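Local structure of beta-1,4-galactanase (Thielavia heterothallica, 1HJS) at residues Y4-S10 with V41-R47; I136-L141 with I153-L157; G182-Q188 with S229-M233. The protein hydrolyses the beta-1,4-galactosidic linkages of type I arabinogalactans, as an endo-acting glycoside hydrolase of family 53 in clan GH-A. All blocks are in the same frame, centred on the assembly; numbering follows the deposited sequence.

Contact 1 of 3, residues Y4-S10 with V41-R47; sequences YRGVDWS and VNTVRQR. With SO4 (sulfate ion), chain H.
In a (beta/alpha)8 barrel, right-handed beta-alpha-beta crossovers join neighbouring parallel strands, here the first two, 4-8 and 43-48. The axes of segments 4-8 and 43-47 approach to 4.5 Å at 29°. Gly6 pairs with Thr43, Val7 with Val44 and Asp8 with Arg45 (CA-CA 4.7, 5.2 and 4.2 Å). Backbone hydrogen bonds fix this register: Asn42 N to Arg5 O (2.8 Å), Arg45 N to Val7 O (2.8 Å), Trp9 N to Arg45 O (3.2 Å) and a weak Val7 N to Thr43 O (3.4 Å). Asn42 OD1 accepts from Arg5 N (2.9 Å), while Arg5 NH2 holds a sulfate, probably from the crystallisation liquor, at its O3 (2.6 Å).

On the apolar Val7 and Val44 face, Trp9 (chi1 p) lays its five-membered ring over Val44 CB, a CH-pi contact 3.8 Å from the centroid. Its NE1 donates to Gln46 OE1 (3.0 Å); Gln46 NE2 is hydrogen-bonded to Asn62 OD1.

On the charged Asp8 and Arg45 face, inside the barrel, Arg45, extended with chi1 to chi3 all t, bridges Asp8 OD2 through NH1 (2.8 Å) and pairs with Glu245, probably the catalytic nucleophile, and Asp79. Arg47 pairs with Glu297, and a water bridges Arg47 NH1 (2.9 Å) and Asp8 OD2 (2.6 Å). Asp8 OD1 closes an Asx turn onto Ser10 N (3.1 Å), and Ser10 OG accepts from Arg47 N at 2.9 Å.

Contact 2 of 3, residues I136-L141 with I153-L157; sequences IRAGLL and IARLL
Interlocking branched aliphatic side chains can join an irregular loop to a helix without polar bonds between them. Here residues 136-141, directly after Glu135, the probable proton donor, on the loop beyond strand 129-132, rest on the 153-157 part of helix 150-165. The loop turns back through a Gly139 N to Ile136 O hydrogen bond (2.9 Å), then enters the weakly bonded strand 139-140. Gly139 has phi 93° and psi -164°, a conformation in which a CB would jam against the preceding carbonyl oxygen; its CA sits 4.0 Å from Ile153 CD1. The closest CA pair is Gly139 with Ile153, 6.4 Å.

Ile136 takes chi1 p and chi2 t, which carries CD1 to 3.8 Å from Leu157 CD2. Leu140, also p then t, starts out sideways from its CA yet ends among the helix side chains: CD2 reaches Leu156 CD1 (4.2 Å) and Ile153 CG2 (4.3 Å), and CD1 lies 4.3 Å from Leu157 CD2. Leu141, on a backbone with positive phi (41°), is m then t and meets Leu156 CD1 through its CD1 at 4.2 Å. Ile153, Leu156 and Leu157 are all m, t.

Trp191 of helix 185-196 also packs on Ile136, Ile153 and Leu157. Being wholly apolar and buried, the contact owes its specificity to shape: rotamers and methyl positions, rather than directed bonds, fit residues 136-141 to helix 150-165.

Contact 3 of 3, residues G182-Q188 with S229-M233; sequences GWDWGTQ and SLDNM
Successive helices around a (beta/alpha)8 barrel pack side by side on its outside, and the contact between the start of helix 185-196 and helix 223-237 exemplifies this packing. Residues 182-184 lead from the barrel into helix 185-196, where Asp184 is the N-cap: its OD1 accepts weakly from Thr187 N (3.2 Å) and its OD2 receives Thr187 OG1 (2.6 Å). The CA atoms of Trp185 and Ser229 are 4.6 Å apart, and those of Gln188 and Met233 7.6 Å.

Along helix 223-237, Ser229 comes first. It points toward the other segment with chi1 t, so that its OG donates to Gly182 O (2.7 Å), the one hydrogen bond between the segments; Ser229 OG also lies 3.4 Å from Trp185 CA. Leu230 points away, although its CD2 comes back to 4.5 Å from Gly182 O, and it packs on Val211 of strand 208-212.

Asn232, one turn after Ser229, lies under the Trp185 indole, which is set by chi1 t and chi2 -121°. Met233, with chi1 m, chi2 t and chi3 p, runs from the indole toward the barrel: its CG is 3.7 Å from Trp185 CZ3 and its CE 3.6 Å from Gln188 OE1, while Val211 and Met209 touch it from the strand. Over the ring face, Asn232 CB sits 3.3 Å from the centroid of the Trp185 six-membered ring, 4° off the ring normal, in a CH-pi contact.

The three contacts sample the wall and the outer parts of one (beta/alpha)8 barrel, in series along the chain. Contact 1 joins neighbouring strands in the wall, its centre about 8 Å from that of the chain; contacts 2 and 3 lie farther out, at about 16 and 17 Å. Centres of contacts 1 and 2 are 24 Å apart, those of 1 and 3 23 Å, and neither pair touches. Contacts 2 and 3, 18 Å between centres, meet where Arg137 CG packs against Thr187 CG2 at 3.6 Å, and helix 185-196, part of contact 3, also packs on contact 2 through Trp191. Contact 1 brings Arg45 to the probable nucleophile Glu245, while contact 2 begins directly after the probable proton donor Glu135.

Contact 1 of 3, residues Y4-S10 with V41-R47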
loop_
_atom_site.group_PDB
_atom_site.type_symbol
_atom_site.label_atom_id
_atom_site.label_comp_id
_atom_site.label_asym_id
_atom_site.label_seq_id
_atom_site.Cartn_x
_atom_site.Cartn_y
_atom_site.Cartn_z
ATOM N N TYR A 4 3.530 -2.912 12.208
ATOM C CA TYR A 4 4.166 -2.809 10.901
ATOM C C TYR A 4 4.738 -1.423 10.667
ATOM O O TYR A 4 4.000 -0.440 10.625
ATOM C CB TYR A 4 3.152 -3.120 9.800
ATOM C CG TYR A 4 2.436 -4.439 9.990
ATOM C CD1 TYR A 4 3.051 -5.650 9.661
ATOM C CD2 TYR A 4 1.159 -4.479 10.546
ATOM C CE1 TYR A 4 2.408 -6.869 9.888
ATOM C CE2 TYR A 4 0.510 -5.689 10.778
ATOM C CZ TYR A 4 1.142 -6.879 10.451
ATOM O OH TYR A 4 0.511 -8.068 10.710
ATOM N N ARG A 5 6.056 -1.352 10.535
ATOM C CA ARG A 5 6.742 -0.096 10.258
ATOM C C ARG A 5 7.321 -0.348 8.877
ATOM O O ARG A 5 8.349 -1.008 8.748
ATOM C CB ARG A 5 7.877 0.143 11.260
ATOM C CG ARG A 5 7.438 0.244 12.716
ATOM C CD ARG A 5 8.624 0.602 13.608
ATOM N NE ARG A 5 9.712 -0.362 13.461
ATOM C CZ ARG A 5 9.750 -1.546 14.064
ATOM N NH1 ARG A 5 8.765 -1.914 14.872
ATOM N NH2 ARG A 5 10.765 -2.371 13.845
ATOM N N GLY A 6 6.666 0.148 7.836
ATOM C CA GLY A 6 7.195 -0.128 6.517
ATOM C C GLY A 6 7.216 0.937 5.449
ATOM O O GLY A 6 6.872 2.101 5.669
ATOM N N VAL A 7 7.659 0.506 4.275
ATOM C CA VAL A 7 7.729 1.355 3.103
ATOM C C VAL A 7 7.388 0.470 1.920
ATOM O O VAL A 7 7.521 -0.759 1.988
ATOM C CB VAL A 7 9.158 1.930 2.871
ATOM C CG1 VAL A 7 9.634 2.678 4.101
ATOM C CG2 VAL A 7 10.132 0.800 2.508
ATOM N N ASP A 8 6.917 1.088 0.848
ATOM C CA ASP A 8 6.636 0.358 -0.371
ATOM C C ASP A 8 7.931 0.578 -1.162
ATOM O O ASP A 8 8.280 1.716 -1.477
ATOM C CB ASP A 8 5.446 0.978 -1.105
ATOM C CG ASP A 8 5.062 0.200 -2.349
ATOM O OD1 ASP A 8 5.950 -0.078 -3.178
ATOM O OD2 ASP A 8 3.865 -0.121 -2.505
ATOM N N TRP A 9 8.653 -0.500 -1.460
ATOM C CA TRP A 9 9.922 -0.374 -2.174
ATOM C C TRP A 9 9.884 -1.028 -3.554
ATOM O O TRP A 9 10.925 -1.367 -4.119
ATOM C CB TRP A 9 11.039 -0.994 -1.325
ATOM C CG TRP A 9 11.087 -2.505 -1.359
ATOM C CD1 TRP A 9 10.023 -3.366 -1.402
ATOM C CD2 TRP A 9 12.264 -3.323 -1.347
ATOM N NE1 TRP A 9 10.468 -4.669 -1.420
ATOM C CE2 TRP A 9 11.837 -4.671 -1.386
ATOM C CE3 TRP A 9 13.641 -3.049 -1.305
ATOM C CZ2 TRP A 9 12.740 -5.745 -1.385
ATOM C CZ3 TRP A 9 14.539 -4.120 -1.305
ATOM C CH2 TRP A 9 14.081 -5.449 -1.345
ATOM N N SER A 10 8.681 -1.175 -4.098
ATOM C CA SER A 10 8.475 -1.820 -5.396
ATOM C C SER A 10 9.460 -1.479 -6.509
ATOM O O SER A 10 9.915 -2.368 -7.228
ATOM C CB SER A 10 7.054 -1.541 -5.896
ATOM O OG SER A 10 6.085 -1.923 -4.933
ATOM N N VAL A 41 12.778 -0.259 9.573
ATOM C CA VAL A 41 11.721 -0.844 8.757
ATOM C C VAL A 41 11.650 -2.348 9.026
ATOM O O VAL A 41 12.685 -3.015 9.092
ATOM C CB VAL A 41 11.989 -0.608 7.254
ATOM C CG1 VAL A 41 10.924 -1.314 6.412
ATOM C CG2 VAL A 41 11.983 0.893 6.955
ATOM N N ASN A 42 10.441 -2.882 9.197
ATOM C CA ASN A 42 10.300 -4.317 9.442
ATOM C C ASN A 42 9.398 -4.995 8.415
ATOM O O ASN A 42 9.229 -6.214 8.430
ATOM C CB ASN A 42 9.787 -4.591 10.865
ATOM C CG ASN A 42 8.332 -4.176 11.076
ATOM O OD1 ASN A 42 7.645 -3.730 10.154
ATOM N ND2 ASN A 42 7.857 -4.336 12.303
ATOM N N THR A 43 8.847 -4.204 7.499
ATOM C CA THR A 43 7.958 -4.738 6.476
ATOM C C THR A 43 8.032 -3.908 5.204
ATOM O O THR A 43 8.085 -2.680 5.259
ATOM C CB THR A 43 6.483 -4.721 6.948
ATOM O OG1 THR A 43 6.390 -5.266 8.271
ATOM C CG2 THR A 43 5.609 -5.544 5.997
ATOM N N VAL A 44 8.044 -4.580 4.059
ATOM C CA VAL A 44 8.065 -3.873 2.793
ATOM C C VAL A 44 6.821 -4.235 1.997
ATOM O O VAL A 44 6.388 -5.392 1.973
ATOM C CB VAL A 44 9.330 -4.186 1.947
ATOM C CG1 VAL A 44 10.556 -3.576 2.613
ATOM C CG2 VAL A 44 9.493 -5.694 1.769
ATOM N N ARG A 45 6.243 -3.222 1.366
ATOM C CA ARG A 45 5.049 -3.375 0.550
ATOM C C ARG A 45 5.494 -3.450 -0.910
ATOM O O ARG A 45 6.425 -2.748 -1.319
ATOM C CB ARG A 45 4.143 -2.162 0.777
ATOM C CG ARG A 45 2.804 -2.163 0.043
ATOM C CD ARG A 45 2.063 -0.901 0.467
ATOM N NE ARG A 45 0.711 -0.743 -0.062
ATOM C CZ ARG A 45 0.397 0.058 -1.076
ATOM N NH1 ARG A 45 1.340 0.762 -1.693
ATOM N NH2 ARG A 45 -0.877 0.219 -1.420
ATOM N N GLN A 46 4.828 -4.296 -1.692
ATOM C CA GLN A 46 5.171 -4.476 -3.100
ATOM C C GLN A 46 3.919 -4.591 -3.971
ATOM O O GLN A 46 3.011 -5.372 -3.668
ATOM C CB GLN A 46 6.020 -5.744 -3.266
ATOM C CG GLN A 46 7.269 -5.764 -2.397
ATOM C CD GLN A 46 8.069 -7.047 -2.532
ATOM O OE1 GLN A 46 9.057 -7.244 -1.827
ATOM N NE2 GLN A 46 7.645 -7.926 -3.439
ATOM N N ARG A 47 3.866 -3.815 -5.049
ATOM C CA ARG A 47 2.717 -3.873 -5.942
ATOM C C ARG A 47 2.895 -5.012 -6.933
ATOM O O ARG A 47 3.979 -5.211 -7.482
ATOM C CB ARG A 47 2.535 -2.549 -6.699
ATOM C CG ARG A 47 3.784 -2.028 -7.399
ATOM C CD ARG A 47 3.482 -0.761 -8.204
ATOM N NE ARG A 47 4.704 -0.093 -8.651
ATOM C CZ ARG A 47 5.433 0.724 -7.894
ATOM N NH1 ARG A 47 5.062 0.994 -6.649
ATOM N NH2 ARG A 47 6.554 1.252 -8.374
HETATM S S SO4 H . 9.861 -5.646 15.392
HETATM O O1 SO4 H . 10.270 -5.995 16.922
HETATM O O2 SO4 H . 8.493 -5.177 15.475
HETATM O O3 SO4 H . 10.680 -4.759 14.907
HETATM O O4 SO4 H . 9.885 -6.931 14.747
HETATM O O HOH W 1 2.825 0.324 -4.896
#

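Contact 2 of 3, residues I136-L141 with I153-L157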
loop_
_atom_site.group_PDB
_atom_site.type_symbol
_atom_site.label_atom_id
_atom_site.label_comp_id
_atom_site.label_asym_id
_atom_site.label_seq_id
_atom_site.Cartn_x
_atom_site.Cartn_y
_atom_site.Cartn_z
ATOM N N ILE A 136 -9.473 0.368 -4.090
ATOM C CA ILE A 136 -10.674 -0.038 -4.812
ATOM C C ILE A 136 -11.932 0.714 -4.388
ATOM O O ILE A 136 -13.028 0.148 -4.349
ATOM C CB ILE A 136 -10.904 -1.562 -4.673
ATOM C CG1 ILE A 136 -10.984 -1.961 -3.196
ATOM C CG2 ILE A 136 -9.769 -2.314 -5.359
ATOM C CD1 ILE A 136 -11.330 -3.437 -2.985
ATOM N N ARG A 137 -11.765 2.002 -4.094
ATOM C CA ARG A 137 -12.865 2.868 -3.668
ATOM C C ARG A 137 -13.947 3.018 -4.741
ATOM O O ARG A 137 -15.108 3.308 -4.434
ATOM C CB ARG A 137 -12.313 4.243 -3.310
ATOM C CG ARG A 137 -13.325 5.192 -2.712
ATOM C CD ARG A 137 -12.895 6.617 -3.015
ATOM N NE ARG A 137 -13.360 7.046 -4.322
ATOM C CZ ARG A 137 -12.809 8.021 -5.038
ATOM N NH1 ARG A 137 -11.747 8.678 -4.586
ATOM N NH2 ARG A 137 -13.346 8.361 -6.199
ATOM N N ALA A 138 -13.562 2.852 -6.001
ATOM C CA ALA A 138 -14.520 2.938 -7.099
ATOM C C ALA A 138 -14.663 1.541 -7.703
ATOM O O ALA A 138 -15.072 1.377 -8.852
ATOM C CB ALA A 138 -14.037 3.935 -8.150
ATOM N N GLY A 139 -14.314 0.532 -6.907
ATOM C CA GLY A 139 -14.407 -0.843 -7.357
ATOM C C GLY A 139 -13.113 -1.358 -7.956
ATOM O O GLY A 139 -12.041 -0.763 -7.774
ATOM N N LEU A 140 -13.214 -2.469 -8.677
ATOM C CA LEU A 140 -12.057 -3.083 -9.316
ATOM C C LEU A 140 -12.517 -3.818 -10.563
ATOM O O LEU A 140 -13.719 -3.963 -10.789
ATOM C CB LEU A 140 -11.395 -4.087 -8.366
ATOM C CG LEU A 140 -12.183 -5.379 -8.100
ATOM C CD1 LEU A 140 -11.264 -6.409 -7.452
ATOM C CD2 LEU A 140 -13.386 -5.090 -7.211
ATOM N N LEU A 141 -11.562 -4.276 -11.368
ATOM C CA LEU A 141 -11.868 -5.029 -12.581
ATOM C C LEU A 141 -13.063 -4.429 -13.326
ATOM O O LEU A 141 -14.091 -5.079 -13.502
ATOM C CB LEU A 141 -12.155 -6.488 -12.202
ATOM C CG LEU A 141 -10.971 -7.180 -11.508
ATOM C CD1 LEU A 141 -11.420 -8.449 -10.807
ATOM C CD2 LEU A 141 -9.900 -7.484 -12.534
ATOM N N ILE A 153 -18.894 -6.453 -6.819
ATOM C CA ILE A 153 -17.711 -6.138 -6.021
ATOM C C ILE A 153 -17.580 -7.107 -4.847
ATOM O O ILE A 153 -16.512 -7.675 -4.614
ATOM C CB ILE A 153 -17.781 -4.695 -5.481
ATOM C CG1 ILE A 153 -17.744 -3.709 -6.651
ATOM C CG2 ILE A 153 -16.621 -4.438 -4.522
ATOM C CD1 ILE A 153 -17.951 -2.268 -6.240
ATOM N N ALA A 154 -18.670 -7.298 -4.110
ATOM C CA ALA A 154 -18.652 -8.206 -2.969
ATOM C C ALA A 154 -18.291 -9.618 -3.425
ATOM O O ALA A 154 -17.505 -10.308 -2.779
ATOM C CB ALA A 154 -20.015 -8.210 -2.273
ATOM N N ARG A 155 -18.869 -10.038 -4.546
ATOM C CA ARG A 155 -18.616 -11.367 -5.082
ATOM C C ARG A 155 -17.155 -11.534 -5.493
ATOM O O ARG A 155 -16.527 -12.558 -5.205
ATOM C CB ARG A 155 -19.528 -11.616 -6.281
ATOM C CG ARG A 155 -19.278 -12.927 -6.987
ATOM C CD ARG A 155 -20.501 -13.825 -6.922
ATOM N NE ARG A 155 -20.722 -14.496 -8.200
ATOM C CZ ARG A 155 -21.671 -14.163 -9.069
ATOM N NH1 ARG A 155 -22.508 -13.164 -8.805
ATOM N NH2 ARG A 155 -21.772 -14.821 -10.212
ATOM N N LEU A 156 -16.620 -10.528 -6.173
ATOM C CA LEU A 156 -15.233 -10.576 -6.611
ATOM C C LEU A 156 -14.285 -10.636 -5.413
ATOM O O LEU A 156 -13.368 -11.463 -5.380
ATOM C CB LEU A 156 -14.914 -9.353 -7.482
ATOM C CG LEU A 156 -15.579 -9.325 -8.864
ATOM C CD1 LEU A 156 -15.381 -7.955 -9.505
ATOM C CD2 LEU A 156 -14.984 -10.418 -9.746
ATOM N N LEU A 157 -14.507 -9.772 -4.426
ATOM C CA LEU A 157 -13.650 -9.750 -3.244
ATOM C C LEU A 157 -13.738 -11.067 -2.469
ATOM O O LEU A 157 -12.740 -11.536 -1.910
ATOM C CB LEU A 157 -14.011 -8.561 -2.345
ATOM C CG LEU A 157 -13.719 -7.194 -2.979
ATOM C CD1 LEU A 157 -14.156 -6.081 -2.043
ATOM C CD2 LEU A 157 -12.231 -7.075 -3.286
#

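Contact 3 of 3, residues G182-Q188 with S229-M233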
loop_
_atom_site.group_PDB
_atom_site.type_symbol
_atom_site.label_atom_id
_atom_site.label_comp_id
_atom_site.label_asym_id
_atom_site.label_seq_id
_atom_site.Cartn_x
_atom_site.Cartn_y
_atom_site.Cartn_z
ATOM N N GLY A 182 -8.103 8.031 3.361
ATOM C CA GLY A 182 -8.426 7.546 4.689
ATOM C C GLY A 182 -9.085 8.570 5.592
ATOM O O GLY A 182 -9.732 8.205 6.575
ATOM N N TRP A 183 -8.921 9.849 5.265
ATOM C CA TRP A 183 -9.503 10.929 6.058
ATOM C C TRP A 183 -10.992 11.120 5.783
ATOM O O TRP A 183 -11.692 11.764 6.564
ATOM C CB TRP A 183 -8.786 12.245 5.749
ATOM C CG TRP A 183 -8.740 12.545 4.278
ATOM C CD1 TRP A 183 -7.742 12.210 3.405
ATOM C CD2 TRP A 183 -9.757 13.186 3.497
ATOM N NE1 TRP A 183 -8.074 12.601 2.133
ATOM C CE2 TRP A 183 -9.305 13.205 2.158
ATOM C CE3 TRP A 183 -11.006 13.746 3.797
ATOM C CZ2 TRP A 183 -10.057 13.763 1.120
ATOM C CZ3 TRP A 183 -11.757 14.303 2.759
ATOM C CH2 TRP A 183 -11.276 14.306 1.438
ATOM N N ASP A 184 -11.462 10.566 4.670
ATOM C CA ASP A 184 -12.858 10.704 4.256
ATOM C C ASP A 184 -13.764 9.618 4.829
ATOM O O ASP A 184 -14.047 8.623 4.160
ATOM C CB ASP A 184 -12.930 10.688 2.725
ATOM C CG ASP A 184 -14.310 11.028 2.193
ATOM O OD1 ASP A 184 -15.249 11.181 2.997
ATOM O OD2 ASP A 184 -14.448 11.136 0.954
ATOM N N TRP A 185 -14.223 9.816 6.063
ATOM C CA TRP A 185 -15.099 8.849 6.719
ATOM C C TRP A 185 -16.353 8.555 5.899
ATOM O O TRP A 185 -16.748 7.396 5.745
ATOM C CB TRP A 185 -15.501 9.352 8.115
ATOM C CG TRP A 185 -16.668 8.610 8.721
ATOM C CD1 TRP A 185 -17.862 9.149 9.121
ATOM C CD2 TRP A 185 -16.759 7.201 8.980
ATOM N NE1 TRP A 185 -18.689 8.162 9.610
ATOM C CE2 TRP A 185 -18.036 6.958 9.535
ATOM C CE3 TRP A 185 -15.886 6.120 8.798
ATOM C CZ2 TRP A 185 -18.460 5.679 9.910
ATOM C CZ3 TRP A 185 -16.307 4.845 9.171
ATOM C CH2 TRP A 185 -17.584 4.638 9.721
ATOM N N GLY A 186 -16.980 9.605 5.376
ATOM C CA GLY A 186 -18.188 9.416 4.588
ATOM C C GLY A 186 -18.024 8.379 3.492
ATOM O O GLY A 186 -18.884 7.516 3.298
ATOM N N THR A 187 -16.908 8.448 2.775
ATOM C CA THR A 187 -16.656 7.507 1.695
ATOM C C THR A 187 -16.299 6.113 2.207
ATOM O O THR A 187 -16.776 5.112 1.665
ATOM C CB THR A 187 -15.546 8.034 0.764
ATOM O OG1 THR A 187 -15.997 9.250 0.149
ATOM C CG2 THR A 187 -15.221 7.013 -0.322
ATOM N N GLN A 188 -15.471 6.041 3.246
ATOM C CA GLN A 188 -15.103 4.744 3.813
ATOM C C GLN A 188 -16.390 4.029 4.240
ATOM O O GLN A 188 -16.605 2.859 3.924
ATOM C CB GLN A 188 -14.203 4.914 5.044
ATOM C CG GLN A 188 -12.845 5.587 4.801
ATOM C CD GLN A 188 -11.901 4.755 3.945
ATOM O OE1 GLN A 188 -11.796 3.539 4.112
ATOM N NE2 GLN A 188 -11.195 5.413 3.035
ATOM N N SER A 229 -11.871 9.562 11.212
ATOM C CA SER A 229 -12.262 8.521 10.264
ATOM C C SER A 229 -11.806 7.137 10.730
ATOM O O SER A 229 -12.599 6.203 10.783
ATOM C CB SER A 229 -11.677 8.819 8.881
ATOM O OG SER A 229 -12.082 7.852 7.930
ATOM N N LEU A 230 -10.528 7.008 11.069
ATOM C CA LEU A 230 -10.006 5.723 11.519
ATOM C C LEU A 230 -10.739 5.254 12.775
ATOM O O LEU A 230 -11.097 4.085 12.885
ATOM C CB LEU A 230 -8.496 5.817 11.775
ATOM C CG LEU A 230 -7.638 6.169 10.548
ATOM C CD1 LEU A 230 -6.162 6.050 10.904
ATOM C CD2 LEU A 230 -7.973 5.239 9.389
ATOM N N ASP A 231 -10.973 6.166 13.716
ATOM C CA ASP A 231 -11.696 5.813 14.938
ATOM C C ASP A 231 -13.069 5.241 14.582
ATOM O O ASP A 231 -13.503 4.242 15.149
ATOM C CB ASP A 231 -11.885 7.043 15.831
ATOM C CG ASP A 231 -10.754 7.234 16.840
ATOM O OD1 ASP A 231 -9.816 6.407 16.891
ATOM O OD2 ASP A 231 -10.813 8.222 17.600
ATOM N N ASN A 232 -13.751 5.884 13.639
ATOM C CA ASN A 232 -15.078 5.436 13.227
ATOM C C ASN A 232 -15.032 4.068 12.555
ATOM O O ASN A 232 -15.905 3.225 12.782
ATOM C CB ASN A 232 -15.716 6.460 12.284
ATOM C CG ASN A 232 -16.075 7.753 12.994
ATOM O OD1 ASN A 232 -16.121 7.805 14.222
ATOM N ND2 ASN A 232 -16.342 8.799 12.224
ATOM N N MET A 233 -14.019 3.853 11.723
ATOM C CA MET A 233 -13.863 2.577 11.035
ATOM C C MET A 233 -13.618 1.475 12.058
ATOM O O MET A 233 -14.175 0.377 11.960
ATOM C CB MET A 233 -12.682 2.636 10.068
ATOM C CG MET A 233 -12.881 3.591 8.904
ATOM S SD MET A 233 -11.359 3.876 7.973
ATOM C CE MET A 233 -11.035 2.217 7.339
#